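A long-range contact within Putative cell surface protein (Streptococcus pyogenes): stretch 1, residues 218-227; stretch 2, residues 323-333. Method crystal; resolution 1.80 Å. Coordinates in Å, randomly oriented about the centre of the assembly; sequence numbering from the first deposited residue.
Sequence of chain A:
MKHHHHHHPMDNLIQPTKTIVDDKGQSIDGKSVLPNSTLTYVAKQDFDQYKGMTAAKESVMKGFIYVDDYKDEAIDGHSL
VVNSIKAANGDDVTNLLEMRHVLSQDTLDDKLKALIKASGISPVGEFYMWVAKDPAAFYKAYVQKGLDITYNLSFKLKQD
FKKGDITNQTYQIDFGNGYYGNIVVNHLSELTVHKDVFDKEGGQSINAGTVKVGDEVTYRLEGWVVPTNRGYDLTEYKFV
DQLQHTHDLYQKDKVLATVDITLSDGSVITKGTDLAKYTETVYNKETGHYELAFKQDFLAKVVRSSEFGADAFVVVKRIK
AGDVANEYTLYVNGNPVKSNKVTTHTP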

# COMPACT_ATOMS: atom_id res chain seq x y z
N THR A 218 -12.97 32.25 1.62
CA THR A 218 -12.50 31.21 0.73
C THR A 218 -11.88 30.09 1.52
O THR A 218 -10.99 30.32 2.33
CB THR A 218 -11.43 31.77 -0.22
OG1 THR A 218 -12.01 32.78 -1.05
CG2 THR A 218 -10.87 30.67 -1.08
N TYR A 219 -12.33 28.86 1.27
CA TYR A 219 -11.68 27.71 1.89
C TYR A 219 -10.66 27.14 0.91
O TYR A 219 -10.96 26.98 -0.27
CB TYR A 219 -12.69 26.63 2.28
CG TYR A 219 -13.65 27.05 3.37
CD1 TYR A 219 -13.20 27.33 4.65
CD2 TYR A 219 -15.02 27.16 3.12
CE1 TYR A 219 -14.08 27.71 5.66
CE2 TYR A 219 -15.90 27.55 4.11
CZ TYR A 219 -15.42 27.82 5.37
OH TYR A 219 -16.30 28.22 6.36
N ARG A 220 -9.46 26.85 1.40
CA ARG A 220 -8.50 26.13 0.59
C ARG A 220 -8.44 24.68 1.05
O ARG A 220 -8.12 24.39 2.23
CB ARG A 220 -7.11 26.73 0.69
CG ARG A 220 -6.11 25.97 -0.17
CD ARG A 220 -4.75 26.62 -0.18
NE ARG A 220 -3.98 26.31 1.01
CZ ARG A 220 -2.75 25.80 0.99
NH1 ARG A 220 -2.16 25.54 -0.17
NH2 ARG A 220 -2.12 25.54 2.13
N LEU A 221 -8.77 23.76 0.14
CA LEU A 221 -8.64 22.34 0.43
C LEU A 221 -7.34 21.87 -0.21
O LEU A 221 -7.27 21.71 -1.42
CB LEU A 221 -9.84 21.57 -0.12
CG LEU A 221 -11.22 22.19 0.10
CD1 LEU A 221 -12.35 21.27 -0.43
CD2 LEU A 221 -11.43 22.52 1.59
N GLU A 222 -6.31 21.67 0.60
CA GLU A 222 -4.98 21.34 0.06
C GLU A 222 -4.85 19.84 -0.15
O GLU A 222 -4.85 19.08 0.82
CB GLU A 222 -3.87 21.84 1.00
CG GLU A 222 -2.48 21.66 0.42
CD GLU A 222 -1.37 22.15 1.33
OE1 GLU A 222 -1.18 21.56 2.41
OE2 GLU A 222 -0.69 23.13 0.95
N GLY A 223 -4.75 19.41 -1.40
CA GLY A 223 -4.64 17.98 -1.69
C GLY A 223 -3.25 17.43 -1.40
O GLY A 223 -2.25 18.15 -1.42
N TRP A 224 -3.19 16.13 -1.13
CA TRP A 224 -1.92 15.47 -0.85
C TRP A 224 -1.19 15.32 -2.17
O TRP A 224 -1.81 15.05 -3.20
CB TRP A 224 -2.18 14.10 -0.20
CG TRP A 224 -0.97 13.27 0.06
CD1 TRP A 224 0.03 13.52 0.96
CD2 TRP A 224 -0.63 12.03 -0.58
NE1 TRP A 224 0.98 12.53 0.91
CE2 TRP A 224 0.60 11.60 -0.02
CE3 TRP A 224 -1.24 11.24 -1.56
CZ2 TRP A 224 1.22 10.41 -0.41
CZ3 TRP A 224 -0.61 10.06 -1.95
CH2 TRP A 224 0.61 9.66 -1.38
N VAL A 225 0.12 15.51 -2.15
CA VAL A 225 0.92 15.32 -3.36
C VAL A 225 1.31 13.84 -3.50
O VAL A 225 1.93 13.27 -2.60
CB VAL A 225 2.17 16.20 -3.36
CG1 VAL A 225 3.04 15.85 -4.56
CG2 VAL A 225 1.77 17.70 -3.37
N VAL A 226 0.92 13.23 -4.61
CA VAL A 226 1.28 11.84 -4.90
C VAL A 226 2.71 11.83 -5.40
O VAL A 226 3.02 12.48 -6.40
CB VAL A 226 0.34 11.24 -5.96
CG1 VAL A 226 0.69 9.80 -6.25
CG2 VAL A 226 -1.10 11.33 -5.48
N PRO A 227 3.59 11.10 -4.71
CA PRO A 227 5.03 11.16 -4.99
C PRO A 227 5.44 10.28 -6.14
O PRO A 227 4.70 9.34 -6.49
CB PRO A 227 5.65 10.62 -3.70
CG PRO A 227 4.64 9.58 -3.25
CD PRO A 227 3.29 10.22 -3.57
N ASP A 323 -21.01 30.33 15.11
CA ASP A 323 -19.69 29.75 14.86
C ASP A 323 -19.83 28.87 13.63
O ASP A 323 -20.85 28.21 13.46
CB ASP A 323 -19.22 28.90 16.06
CG ASP A 323 -17.72 29.03 16.34
OD1 ASP A 323 -17.20 30.16 16.27
OD2 ASP A 323 -17.06 28.00 16.65
N VAL A 324 -18.83 28.88 12.76
CA VAL A 324 -18.92 28.16 11.49
C VAL A 324 -17.65 27.34 11.30
O VAL A 324 -16.55 27.89 11.23
CB VAL A 324 -19.07 29.15 10.30
CG1 VAL A 324 -19.29 28.39 9.00
CG2 VAL A 324 -20.21 30.13 10.56
N ALA A 325 -17.81 26.01 11.24
CA ALA A 325 -16.68 25.11 11.10
C ALA A 325 -16.62 24.56 9.69
O ALA A 325 -17.63 24.53 9.00
CB ALA A 325 -16.79 23.95 12.11
N ASN A 326 -15.43 24.10 9.29
CA ASN A 326 -15.28 23.34 8.06
C ASN A 326 -14.17 22.31 8.17
O ASN A 326 -13.21 22.51 8.90
CB ASN A 326 -15.00 24.26 6.87
CG ASN A 326 -15.20 23.55 5.54
OD1 ASN A 326 -16.11 22.74 5.42
N GLU A 327 -14.30 21.22 7.44
CA GLU A 327 -13.23 20.23 7.33
C GLU A 327 -13.48 19.59 5.97
O GLU A 327 -14.56 19.76 5.41
CB GLU A 327 -13.30 19.17 8.45
CG GLU A 327 -14.49 18.24 8.34
CD GLU A 327 -14.59 17.19 9.46
OE1 GLU A 327 -13.60 16.94 10.20
OE2 GLU A 327 -15.69 16.61 9.60
N TYR A 328 -12.51 18.86 5.45
CA TYR A 328 -12.75 18.15 4.20
C TYR A 328 -12.03 16.82 4.22
O TYR A 328 -11.14 16.61 5.05
CB TYR A 328 -12.36 19.00 2.99
CG TYR A 328 -11.03 18.69 2.35
CD1 TYR A 328 -9.84 19.26 2.84
CD2 TYR A 328 -10.95 17.85 1.24
CE1 TYR A 328 -8.61 18.98 2.23
CE2 TYR A 328 -9.74 17.56 0.65
CZ TYR A 328 -8.58 18.12 1.13
OH TYR A 328 -7.37 17.81 0.50
N THR A 329 -12.44 15.93 3.33
CA THR A 329 -11.81 14.63 3.23
C THR A 329 -11.39 14.42 1.79
O THR A 329 -12.19 14.62 0.88
CB THR A 329 -12.77 13.49 3.64
OG1 THR A 329 -13.10 13.62 5.03
CG2 THR A 329 -12.10 12.14 3.43
N LEU A 330 -10.14 14.05 1.59
CA LEU A 330 -9.65 13.72 0.27
C LEU A 330 -9.65 12.20 0.16
O LEU A 330 -9.30 11.50 1.10
CB LEU A 330 -8.22 14.24 0.09
CG LEU A 330 -7.61 14.06 -1.29
CD1 LEU A 330 -8.34 14.95 -2.33
CD2 LEU A 330 -6.10 14.32 -1.28
N TYR A 331 -10.08 11.69 -0.98
CA TYR A 331 -10.03 10.25 -1.23
C TYR A 331 -8.98 10.03 -2.31
O TYR A 331 -9.14 10.52 -3.42
CB TYR A 331 -11.39 9.72 -1.68
CG TYR A 331 -12.40 9.70 -0.55
CD1 TYR A 331 -13.16 10.82 -0.24
CD2 TYR A 331 -12.57 8.55 0.23
CE1 TYR A 331 -14.07 10.80 0.80
CE2 TYR A 331 -13.48 8.53 1.27
CZ TYR A 331 -14.23 9.66 1.55
OH TYR A 331 -15.12 9.65 2.59
N VAL A 332 -7.90 9.34 -1.97
CA VAL A 332 -6.87 9.02 -2.96
C VAL A 332 -6.84 7.51 -3.12
O VAL A 332 -6.46 6.81 -2.18
CB VAL A 332 -5.47 9.48 -2.50
CG1 VAL A 332 -4.43 9.16 -3.58
CG2 VAL A 332 -5.48 10.96 -2.18
N ASN A 333 -7.23 7.01 -4.30
CA ASN A 333 -7.34 5.57 -4.51
C ASN A 333 -8.06 4.86 -3.36
O ASN A 333 -7.60 3.86 -2.83
CB ASN A 333 -5.95 4.94 -4.78
CG ASN A 333 -5.43 5.26 -6.18
OD1 ASN A 333 -5.98 6.09 -6.89
ND2 ASN A 333 -4.36 4.59 -6.58
O HOH W 1 -15.49 29.17 8.86

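The two stretches run in nearly the same direction, 16° apart end to end, but they meet through side chains and not as neighbours in a sheet: Tyr 219 CA lies 8.4 Å from Asn 326 CA, Leu 221 CA 7.0 Å from Tyr 328 CA, and Gly 223 CA 6.9 Å from Leu 330 CA. Together they bury 454 Å². The alternation of an extended chain sets the pattern, since Tyr 219 and Leu 221 in the strand of stretch 1 send their CA-to-CB bonds toward stretch 2 while Arg 220 and Glu 222 send theirs away.

Thr 218 lies out of reach, so the contact begins with Tyr 219. Its chi1 is in the m well, and the ring receives Asn 326 over one face: the Asn 326 CB lies 4.1 Å from the centroid of the Tyr 219 ring, 23° off the normal, a CH-pi contact in which an aliphatic carbon rests on the pi cloud. The long ring also carries its hydroxyl as far as Val 324, with Tyr 219 OH 4.0 Å from Val 324 CG1. A water completes this end, its O donating to Tyr 219 OH at 2.8 Å and to the backbone Val 324 O at 2.9 Å. Tyrosine thus combines a broad apolar face with a polar tip that can be satisfied inside a buried site. Asn 326, for its part, presents its CB to the ring, and the residue is covalently bonded to a group elsewhere in the structure.

Arg 220 points away, and its charge is met within its own stretch by a salt bridge, Arg 220 NH2 to Glu 222 OE2 at 3.0 Å. Both CA-to-CB bonds point away from stretch 2, and the two charges pair there.

Leu 221 turns back toward stretch 2 and packs on Tyr 328, the residue with the largest area covered in the contact. Leu 221 CB sits 3.7 Å from the centroid of the Tyr 328 ring and only 10° off the normal, almost directly above the face. A buried, wholly aliphatic leucine suits a place against the flat face of an aromatic ring.

At Glu 222 it is the backbone that takes part. The Tyr 328 OH donates a weak hydrogen bond to Glu 222 O, 2.8 Å away, with the carbonyl oxygen near the plane of the ring. One tyrosine therefore offers its face to Leu 221 and its hydroxyl to the next residue.

Gly 223 brings its bare backbone close to two side chains: Gly 223 CA is 3.5 Å from Tyr 328 OH and 4.0 Å from Leu 330 CD2. Leu 330 CD2 also lies 3.4 Å from Trp 224 N and 4.1 Å from Trp 224 CB; leucine suits this place because its side chain has no polar group to satisfy. The indole, with chi1 in the t well, meets Val 332 at its edge, Trp 224 CZ3 to Val 332 CG1 being 4.2 Å, and so offers a broad apolar surface to a methyl.

Val 225 points away and makes no contact. Val 226 turns toward stretch 2 again, and Val 226 CG2 approaches Val 332 CG1 at 4.4 Å, a methyl-to-methyl contact that ends the interface. Both valines are buried, where short aliphatic branches are at home.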